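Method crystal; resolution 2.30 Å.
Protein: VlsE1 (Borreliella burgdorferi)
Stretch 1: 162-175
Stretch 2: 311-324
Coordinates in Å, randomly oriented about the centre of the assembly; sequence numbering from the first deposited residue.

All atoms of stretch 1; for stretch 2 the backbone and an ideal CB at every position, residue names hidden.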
ATOM      1  N   GLY A 162       9.643  -3.039  -0.505  1.00 24.49           N
ATOM      2  CA  GLY A 162       9.606  -3.600   0.831  1.00 24.07           C
ATOM      3  C   GLY A 162       8.481  -4.612   0.897  1.00 23.23           C
ATOM      4  O   GLY A 162       8.658  -5.729   1.377  1.00 21.20           O
ATOM      5  N   ILE A 163       7.316  -4.210   0.398  1.00 24.84           N
ATOM      6  CA  ILE A 163       6.146  -5.078   0.382  1.00 24.69           C
ATOM      7  C   ILE A 163       6.407  -6.340  -0.440  1.00 24.06           C
ATOM      8  O   ILE A 163       6.014  -7.430  -0.042  1.00 23.60           O
ATOM      9  CB  ILE A 163       4.920  -4.333  -0.173  1.00 25.81           C
ATOM     10  CG1 ILE A 163       4.515  -3.234   0.809  1.00 22.52           C
ATOM     11  CG2 ILE A 163       3.775  -5.309  -0.411  1.00 26.70           C
ATOM     12  CD1 ILE A 163       3.248  -2.510   0.442  1.00 22.33           C
ATOM     13  N   LYS A 164       7.076  -6.197  -1.582  1.00 25.55           N
ATOM     14  CA  LYS A 164       7.396  -7.364  -2.398  1.00 26.33           C
ATOM     15  C   LYS A 164       8.304  -8.308  -1.604  1.00 25.51           C
ATOM     16  O   LYS A 164       8.095  -9.525  -1.596  1.00 25.50           O
ATOM     17  CB  LYS A 164       8.095  -6.956  -3.700  1.00 28.27           C
ATOM     18  CG  LYS A 164       8.505  -8.161  -4.562  1.00 30.81           C
ATOM     19  CD  LYS A 164       8.907  -7.755  -5.974  1.00 32.80           C
ATOM     20  CE  LYS A 164      10.350  -7.300  -6.049  1.00 36.59           C
ATOM     21  NZ  LYS A 164      11.312  -8.439  -5.973  1.00 38.78           N
ATOM     22  N   GLU A 165       9.311  -7.748  -0.936  1.00 25.38           N
ATOM     23  CA  GLU A 165      10.236  -8.548  -0.133  1.00 24.06           C
ATOM     24  C   GLU A 165       9.505  -9.255   1.003  1.00 24.00           C
ATOM     25  O   GLU A 165       9.784 -10.416   1.317  1.00 25.17           O
ATOM     26  CB  GLU A 165      11.352  -7.661   0.431  1.00 26.25           C
ATOM     27  CG  GLU A 165      12.560  -7.501  -0.505  1.00 29.16           C
ATOM     28  CD  GLU A 165      13.389  -6.254  -0.220  1.00 30.78           C
ATOM     29  OE1 GLU A 165      13.549  -5.883   0.962  1.00 31.47           O
ATOM     30  OE2 GLU A 165      13.899  -5.650  -1.191  1.00 34.06           O
ATOM     31  N   ILE A 166       8.560  -8.557   1.621  1.00 23.15           N
ATOM     32  CA  ILE A 166       7.807  -9.147   2.716  1.00 23.56           C
ATOM     33  C   ILE A 166       7.015 -10.352   2.216  1.00 23.82           C
ATOM     34  O   ILE A 166       7.084 -11.436   2.787  1.00 20.08           O
ATOM     35  CB  ILE A 166       6.826  -8.134   3.320  1.00 23.12           C
ATOM     36  CG1 ILE A 166       7.589  -7.102   4.162  1.00 22.52           C
ATOM     37  CG2 ILE A 166       5.783  -8.864   4.148  1.00 26.91           C
ATOM     38  CD1 ILE A 166       6.713  -5.977   4.703  1.00 16.36           C
ATOM     39  N   VAL A 167       6.278 -10.139   1.130  1.00 26.32           N
ATOM     40  CA  VAL A 167       5.451 -11.177   0.530  1.00 27.43           C
ATOM     41  C   VAL A 167       6.260 -12.383   0.056  1.00 28.83           C
ATOM     42  O   VAL A 167       5.821 -13.517   0.209  1.00 27.13           O
ATOM     43  CB  VAL A 167       4.629 -10.604  -0.657  1.00 28.87           C
ATOM     44  CG1 VAL A 167       3.748 -11.702  -1.270  1.00 27.90           C
ATOM     45  CG2 VAL A 167       3.765  -9.431  -0.168  1.00 25.52           C
ATOM     46  N   GLU A 168       7.438 -12.143  -0.514  1.00 30.75           N
ATOM     47  CA  GLU A 168       8.273 -13.248  -0.983  1.00 33.05           C
ATOM     48  C   GLU A 168       8.866 -14.010   0.203  1.00 33.54           C
ATOM     49  O   GLU A 168       8.889 -15.243   0.212  1.00 30.31           O
ATOM     50  CB  GLU A 168       9.398 -12.736  -1.892  1.00 35.98           C
ATOM     51  CG  GLU A 168       8.907 -11.858  -3.034  1.00 40.41           C
ATOM     52  CD  GLU A 168       9.938 -11.650  -4.135  1.00 42.83           C
ATOM     53  OE1 GLU A 168      11.125 -11.411  -3.821  1.00 42.03           O
ATOM     54  OE2 GLU A 168       9.547 -11.710  -5.324  1.00 44.09           O
ATOM     55  N   ALA A 169       9.337 -13.274   1.207  1.00 34.70           N
ATOM     56  CA  ALA A 169       9.919 -13.888   2.396  1.00 36.62           C
ATOM     57  C   ALA A 169       8.944 -14.892   2.999  1.00 39.13           C
ATOM     58  O   ALA A 169       9.353 -15.925   3.533  1.00 39.66           O
ATOM     59  CB  ALA A 169      10.261 -12.818   3.423  1.00 36.23           C
ATOM     60  N   ALA A 170       7.655 -14.580   2.905  1.00 41.23           N
ATOM     61  CA  ALA A 170       6.606 -15.441   3.438  1.00 44.27           C
ATOM     62  C   ALA A 170       5.947 -16.282   2.353  1.00 46.05           C
ATOM     63  O   ALA A 170       5.126 -17.144   2.650  1.00 46.02           O
ATOM     64  CB  ALA A 170       5.554 -14.595   4.135  1.00 45.39           C
ATOM     65  N   GLY A 171       6.302 -16.023   1.099  1.00 49.38           N
ATOM     66  CA  GLY A 171       5.714 -16.763  -0.005  1.00 54.00           C
ATOM     67  C   GLY A 171       5.579 -15.928  -1.270  1.00 57.22           C
ATOM     68  O   GLY A 171       6.554 -15.718  -1.993  1.00 57.14           O
ATOM     69  N   GLY A 172       4.371 -15.448  -1.545  1.00 60.43           N
ATOM     70  CA  GLY A 172       4.161 -14.641  -2.733  1.00 64.27           C
ATOM     71  C   GLY A 172       2.834 -14.962  -3.382  1.00 66.28           C
ATOM     72  O   GLY A 172       1.788 -14.512  -2.919  1.00 67.40           O
ATOM     73  N   SER A 173       2.878 -15.729  -4.467  1.00 68.58           N
ATOM     74  CA  SER A 173       1.661 -16.129  -5.161  1.00 69.77           C
ATOM     75  C   SER A 173       0.888 -16.970  -4.156  1.00 70.68           C
ATOM     76  O   SER A 173       1.242 -18.121  -3.898  1.00 71.75           O
ATOM     77  CB  SER A 173       2.007 -16.969  -6.392  1.00 69.81           C
ATOM     78  OG  SER A 173       0.836 -17.365  -7.085  1.00 71.50           O
ATOM     79  N   GLU A 174      -0.160 -16.396  -3.577  1.00 71.55           N
ATOM     80  CA  GLU A 174      -0.927 -17.124  -2.582  1.00 72.72           C
ATOM     81  C   GLU A 174      -2.306 -16.526  -2.323  1.00 74.68           C
ATOM     82  O   GLU A 174      -2.552 -15.345  -2.584  1.00 74.22           O
ATOM     83  CB  GLU A 174      -0.134 -17.170  -1.274  1.00 72.18           C
ATOM     84  CG  GLU A 174      -0.691 -18.109  -0.225  1.00 71.60           C
ATOM     85  CD  GLU A 174       0.073 -18.039   1.084  1.00 71.22           C
ATOM     86  OE1 GLU A 174       1.321 -18.128   1.056  1.00 70.26           O
ATOM     87  OE2 GLU A 174      -0.577 -17.904   2.142  1.00 71.46           O
ATOM     88  N   LYS A 175      -3.197 -17.367  -1.805  1.00 77.01           N
ATOM     89  CA  LYS A 175      -4.563 -16.984  -1.464  1.00 78.39           C
ATOM     90  C   LYS A 175      -5.345 -16.452  -2.661  1.00 79.13           C
ATOM     91  O   LYS A 175      -5.096 -16.852  -3.800  1.00 80.26           O
ATOM     92  CB  LYS A 175      -4.544 -15.936  -0.350  1.00 78.62           C
ATOM     93  CG  LYS A 175      -5.839 -15.859   0.428  1.00 79.69           C
ATOM     94  CD  LYS A 175      -5.774 -14.793   1.491  1.00 80.91           C
ATOM     95  CE  LYS A 175      -7.012 -14.821   2.359  1.00 81.54           C
ATOM     96  NZ  LYS A 175      -6.959 -13.754   3.387  1.00 82.57           N
ATOM     97  N   UNK A 311      -6.462  -1.786   4.299  1.00 15.31           N
ATOM     98  CA  UNK A 311      -6.627  -3.104   3.680  1.00 12.96           C
ATOM     99  C   UNK A 311      -5.272  -3.749   3.367  1.00 15.22           C
ATOM    100  O   UNK A 311      -5.066  -4.941   3.617  1.00 15.88           O
ATOM    101  CB  UNK A 311      -7.457  -2.986   2.400  1.00 12.96           C
ATOM    102  N   UNK A 312      -4.353  -2.973   2.806  1.00 15.45           N
ATOM    103  CA  UNK A 312      -3.032  -3.507   2.478  1.00 17.62           C
ATOM    104  C   UNK A 312      -2.219  -3.927   3.718  1.00 15.46           C
ATOM    105  O   UNK A 312      -1.661  -5.028   3.757  1.00 18.62           O
ATOM    106  CB  UNK A 312      -2.247  -2.462   1.683  1.00 17.62           C
ATOM    107  N   UNK A 313      -2.177  -3.074   4.734  1.00 13.13           N
ATOM    108  CA  UNK A 313      -1.428  -3.377   5.958  1.00 12.80           C
ATOM    109  C   UNK A 313      -2.046  -4.526   6.747  1.00 12.90           C
ATOM    110  O   UNK A 313      -1.343  -5.300   7.388  1.00 12.65           O
ATOM    111  CB  UNK A 313      -1.348  -2.133   6.845  1.00 12.80           C
ATOM    112  N   UNK A 314      -3.368  -4.619   6.719  1.00 11.47           N
ATOM    113  CA  UNK A 314      -4.034  -5.704   7.410  1.00 13.83           C
ATOM    114  C   UNK A 314      -3.688  -7.020   6.735  1.00 14.60           C
ATOM    115  O   UNK A 314      -3.482  -8.029   7.405  1.00 17.27           O
ATOM    116  CB  UNK A 314      -5.548  -5.487   7.438  1.00 13.83           C
ATOM    117  N   UNK A 315      -3.601  -7.017   5.408  1.00 12.50           N
ATOM    118  CA  UNK A 315      -3.264  -8.240   4.688  1.00 15.96           C
ATOM    119  C   UNK A 315      -1.804  -8.640   4.970  1.00 18.47           C
ATOM    120  O   UNK A 315      -1.479  -9.826   5.070  1.00 19.38           O
ATOM    121  CB  UNK A 315      -3.490  -8.053   3.186  1.00 15.96           C
ATOM    122  N   UNK A 316      -0.930  -7.644   5.103  1.00 19.76           N
ATOM    123  CA  UNK A 316       0.472  -7.907   5.392  1.00 19.30           C
ATOM    124  C   UNK A 316       0.526  -8.557   6.770  1.00 19.06           C
ATOM    125  O   UNK A 316       1.255  -9.527   6.986  1.00 20.45           O
ATOM    126  CB  UNK A 316       1.313  -6.630   5.336  1.00 19.30           C
ATOM    127  N   UNK A 317      -0.278  -8.035   7.686  1.00 19.01           N
ATOM    128  CA  UNK A 317      -0.355  -8.573   9.036  1.00 17.98           C
ATOM    129  C   UNK A 317      -0.825 -10.031   9.003  1.00 20.24           C
ATOM    130  O   UNK A 317      -0.271 -10.890   9.692  1.00 20.91           O
ATOM    131  CB  UNK A 317      -1.295  -7.726   9.896  1.00 17.98           C
ATOM    132  N   UNK A 318      -1.843 -10.313   8.194  1.00 20.65           N
ATOM    133  CA  UNK A 318      -2.347 -11.671   8.099  1.00 20.35           C
ATOM    134  C   UNK A 318      -1.323 -12.607   7.479  1.00 21.40           C
ATOM    135  O   UNK A 318      -1.118 -13.722   7.955  1.00 22.19           O
ATOM    136  CB  UNK A 318      -3.642 -11.698   7.285  1.00 20.35           C
ATOM    137  N   UNK A 319      -0.679 -12.143   6.411  1.00 22.06           N
ATOM    138  CA  UNK A 319       0.335 -12.926   5.712  1.00 20.88           C
ATOM    139  C   UNK A 319       1.486 -13.260   6.655  1.00 21.39           C
ATOM    140  O   UNK A 319       1.857 -14.422   6.823  1.00 20.01           O
ATOM    141  CB  UNK A 319       0.851 -12.170   4.486  1.00 20.88           C
ATOM    142  N   UNK A 320       2.051 -12.233   7.275  1.00 20.86           N
ATOM    143  CA  UNK A 320       3.155 -12.431   8.206  1.00 19.31           C
ATOM    144  C   UNK A 320       2.728 -13.338   9.351  1.00 17.86           C
ATOM    145  O   UNK A 320       3.441 -14.279   9.711  1.00 17.06           O
ATOM    146  CB  UNK A 320       3.652 -11.089   8.747  1.00 19.31           C
ATOM    147  N   UNK A 321       1.556 -13.063   9.912  1.00 19.99           N
ATOM    148  CA  UNK A 321       1.050 -13.861  11.017  1.00 23.31           C
ATOM    149  C   UNK A 321       1.000 -15.350  10.711  1.00 27.63           C
ATOM    150  O   UNK A 321       1.303 -16.181  11.572  1.00 28.07           O
ATOM    151  CB  UNK A 321      -0.348 -13.374  11.404  1.00 23.31           C
ATOM    152  N   UNK A 322       0.616 -15.694   9.484  1.00 28.91           N
ATOM    153  CA  UNK A 322       0.547 -17.091   9.091  1.00 31.25           C
ATOM    154  C   UNK A 322       1.926 -17.667   8.809  1.00 32.36           C
ATOM    155  O   UNK A 322       2.219 -18.795   9.192  1.00 33.86           O
ATOM    156  CB  UNK A 322      -0.347 -17.248   7.859  1.00 31.25           C
ATOM    157  N   UNK A 323       2.775 -16.900   8.133  1.00 34.10           N
ATOM    158  CA  UNK A 323       4.126 -17.366   7.820  1.00 34.74           C
ATOM    159  C   UNK A 323       4.842 -17.810   9.097  1.00 36.11           C
ATOM    160  O   UNK A 323       5.479 -18.865   9.136  1.00 35.63           O
ATOM    161  CB  UNK A 323       4.925 -16.268   7.115  1.00 34.74           C
ATOM    162  N   UNK A 324       4.719 -16.998  10.139  1.00 37.40           N
ATOM    163  CA  UNK A 324       5.347 -17.273  11.426  1.00 38.31           C
ATOM    164  C   UNK A 324       4.713 -18.465  12.129  1.00 39.32           C
ATOM    165  O   UNK A 324       5.415 -19.353  12.615  1.00 39.56           O
ATOM    166  CB  UNK A 324       5.264 -16.038  12.325  1.00 38.31           C
TER

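Backbone angles at 311-324 stay helical throughout, phi negative at every position, so no position demands glycine by phi. The axis passes 9.8 Å from that of helix 162-170, the N-to-C directions 30° apart; what stretch 1 turns to this side is mostly aliphatic.

At 311 the ideal CB has nothing of stretch 1 within 5.5 Å, so almost any residue would suit; it is Lys-311, whose side chain makes no contact with stretch 1.

Position 312 points sideways, with the tip of Ile-163 ahead; a medium or large aliphatic group could reach it. Val-312 does, CG2 lying 4.2 Å from Ile-163 CD1.

Position 313 points away and 314 is out of reach, so stretch 1 sets no preference; they are Leu-313 and Gly-314. Position 315 points toward stretch 1 but at a distance, leaving the choice wide; Ala-315 CB lies 6.7 Å from Lys-175 NZ, too far for contact.

Position 316 points toward stretch 1, its ideal CB 5.1 Å from Ile-166 CG2, with Ile-163 beside it. That gap suits Ile, Leu, Val or Met, and no polar group there rewards a donor or acceptor. Ile-316 (chi1 m, chi2 t) sets CD1 4.1 Å from Ile-163 CG1 and CG2 4.1 Å from Ile-166 CG2.

Positions 317 and 318 meet nothing of stretch 1, so many residues would do. They are Thr-317 and Gly-318; at the latter a CB would have room.

Position 319 points toward stretch 1, its ideal CB 5.3 Å from Ala-170 CB. The small Ala-170 leaves space beside Val-167, which a Leu, Met or Ile could fill. Leu-319 (chi1 t, chi2 p) has the largest covered area in either stretch: CD2 lies 3.7 Å from Val-167 CA, CG 4.0 Å from Ala-170 CB, and CD1 4.4 Å from Glu-174 OE2, a carboxylate on a poorly ordered residue.

Position 320 points sideways, so only a side chain of some length would reach Ile-166. Ile-320 does, CD1 coming 4.0 Å from Ile-166 CG2.

At 321 stretch 1 is out of reach, but an ideal CB would be crowded by Thr-317 O at 3.0 Å, which favours glycine; it is Gly-321. Position 322 points toward the Glu-174 carboxylate across a gap; polar residues would suit, a basic one matching the charge. The deposited acid does not: Asp-322 OD2 lies 5.7 Å from Glu-174 OE2, too far for contact.

Position 323 is the tightest: CA to CA of Ala-170 is 5.4 Å, and the ideal CB already stands 3.5 Å from Ala-170 CB. Gly, Ala or Ser would suit best. Ala-323 packs methyl to methyl, CB to Ala-170 CB at 3.5 Å.

Position 324 is out of reach and unconstrained here; it is Val-324.

Stretch 2 (311-324) KVLGAITGLIGDAV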
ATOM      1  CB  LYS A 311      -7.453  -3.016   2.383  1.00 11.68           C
ATOM      2  CG  LYS A 311      -8.953  -2.861   2.584  1.00 12.18           C
ATOM      3  CD  LYS A 311      -9.721  -3.021   1.254  1.00  9.34           C
ATOM      4  CE  LYS A 311     -11.232  -3.056   1.510  1.00  8.89           C
ATOM      5  NZ  LYS A 311     -12.009  -3.304   0.266  1.00  6.30           N
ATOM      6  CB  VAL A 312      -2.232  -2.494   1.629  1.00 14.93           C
ATOM      7  CG1 VAL A 312      -2.434  -1.120   2.176  1.00 24.22           C
ATOM      8  CG2 VAL A 312      -0.755  -2.833   1.649  1.00 20.65           C
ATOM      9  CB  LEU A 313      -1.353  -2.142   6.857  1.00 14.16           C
ATOM     10  CG  LEU A 313      -0.622  -0.922   6.309  1.00 14.93           C
ATOM     11  CD1 LEU A 313      -0.535   0.142   7.395  1.00 17.83           C
ATOM     12  CD2 LEU A 313       0.765  -1.331   5.865  1.00 16.41           C
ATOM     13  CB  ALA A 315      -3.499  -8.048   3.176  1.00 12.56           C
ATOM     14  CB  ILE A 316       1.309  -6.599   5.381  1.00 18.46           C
ATOM     15  CG1 ILE A 316       1.452  -6.085   3.942  1.00 14.67           C
ATOM     16  CG2 ILE A 316       2.680  -6.843   5.989  1.00 14.35           C
ATOM     17  CD1 ILE A 316       2.213  -4.776   3.828  1.00 15.51           C
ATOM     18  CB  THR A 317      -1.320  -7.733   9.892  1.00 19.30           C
ATOM     19  OG1 THR A 317      -0.775  -6.422  10.066  1.00 20.40           O
ATOM     20  CG2 THR A 317      -1.541  -8.367  11.260  1.00 20.92           C
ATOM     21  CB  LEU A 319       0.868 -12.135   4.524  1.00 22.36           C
ATOM     22  CG  LEU A 319       1.990 -12.826   3.747  1.00 28.59           C
ATOM     23  CD1 LEU A 319       1.403 -14.020   2.994  1.00 28.14           C
ATOM     24  CD2 LEU A 319       2.651 -11.854   2.778  1.00 28.41           C
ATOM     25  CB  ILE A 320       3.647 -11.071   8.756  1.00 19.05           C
ATOM     26  CG1 ILE A 320       4.356 -10.303   7.638  1.00 17.49           C
ATOM     27  CG2 ILE A 320       4.565 -11.279   9.957  1.00 17.86           C
ATOM     28  CD1 ILE A 320       4.765  -8.905   8.012  1.00 19.53           C
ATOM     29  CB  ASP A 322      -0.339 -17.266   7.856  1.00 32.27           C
ATOM     30  CG  ASP A 322      -1.798 -16.962   8.138  1.00 34.72           C
ATOM     31  OD1 ASP A 322      -2.294 -17.313   9.233  1.00 34.89           O
ATOM     32  OD2 ASP A 322      -2.457 -16.384   7.252  1.00 36.58           O
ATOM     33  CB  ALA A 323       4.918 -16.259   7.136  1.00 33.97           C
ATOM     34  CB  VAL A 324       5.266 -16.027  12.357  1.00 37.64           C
ATOM     35  CG1 VAL A 324       5.738 -16.372  13.758  1.00 37.88           C
ATOM     36  CG2 VAL A 324       6.117 -14.907  11.789  1.00 35.43           C
TER
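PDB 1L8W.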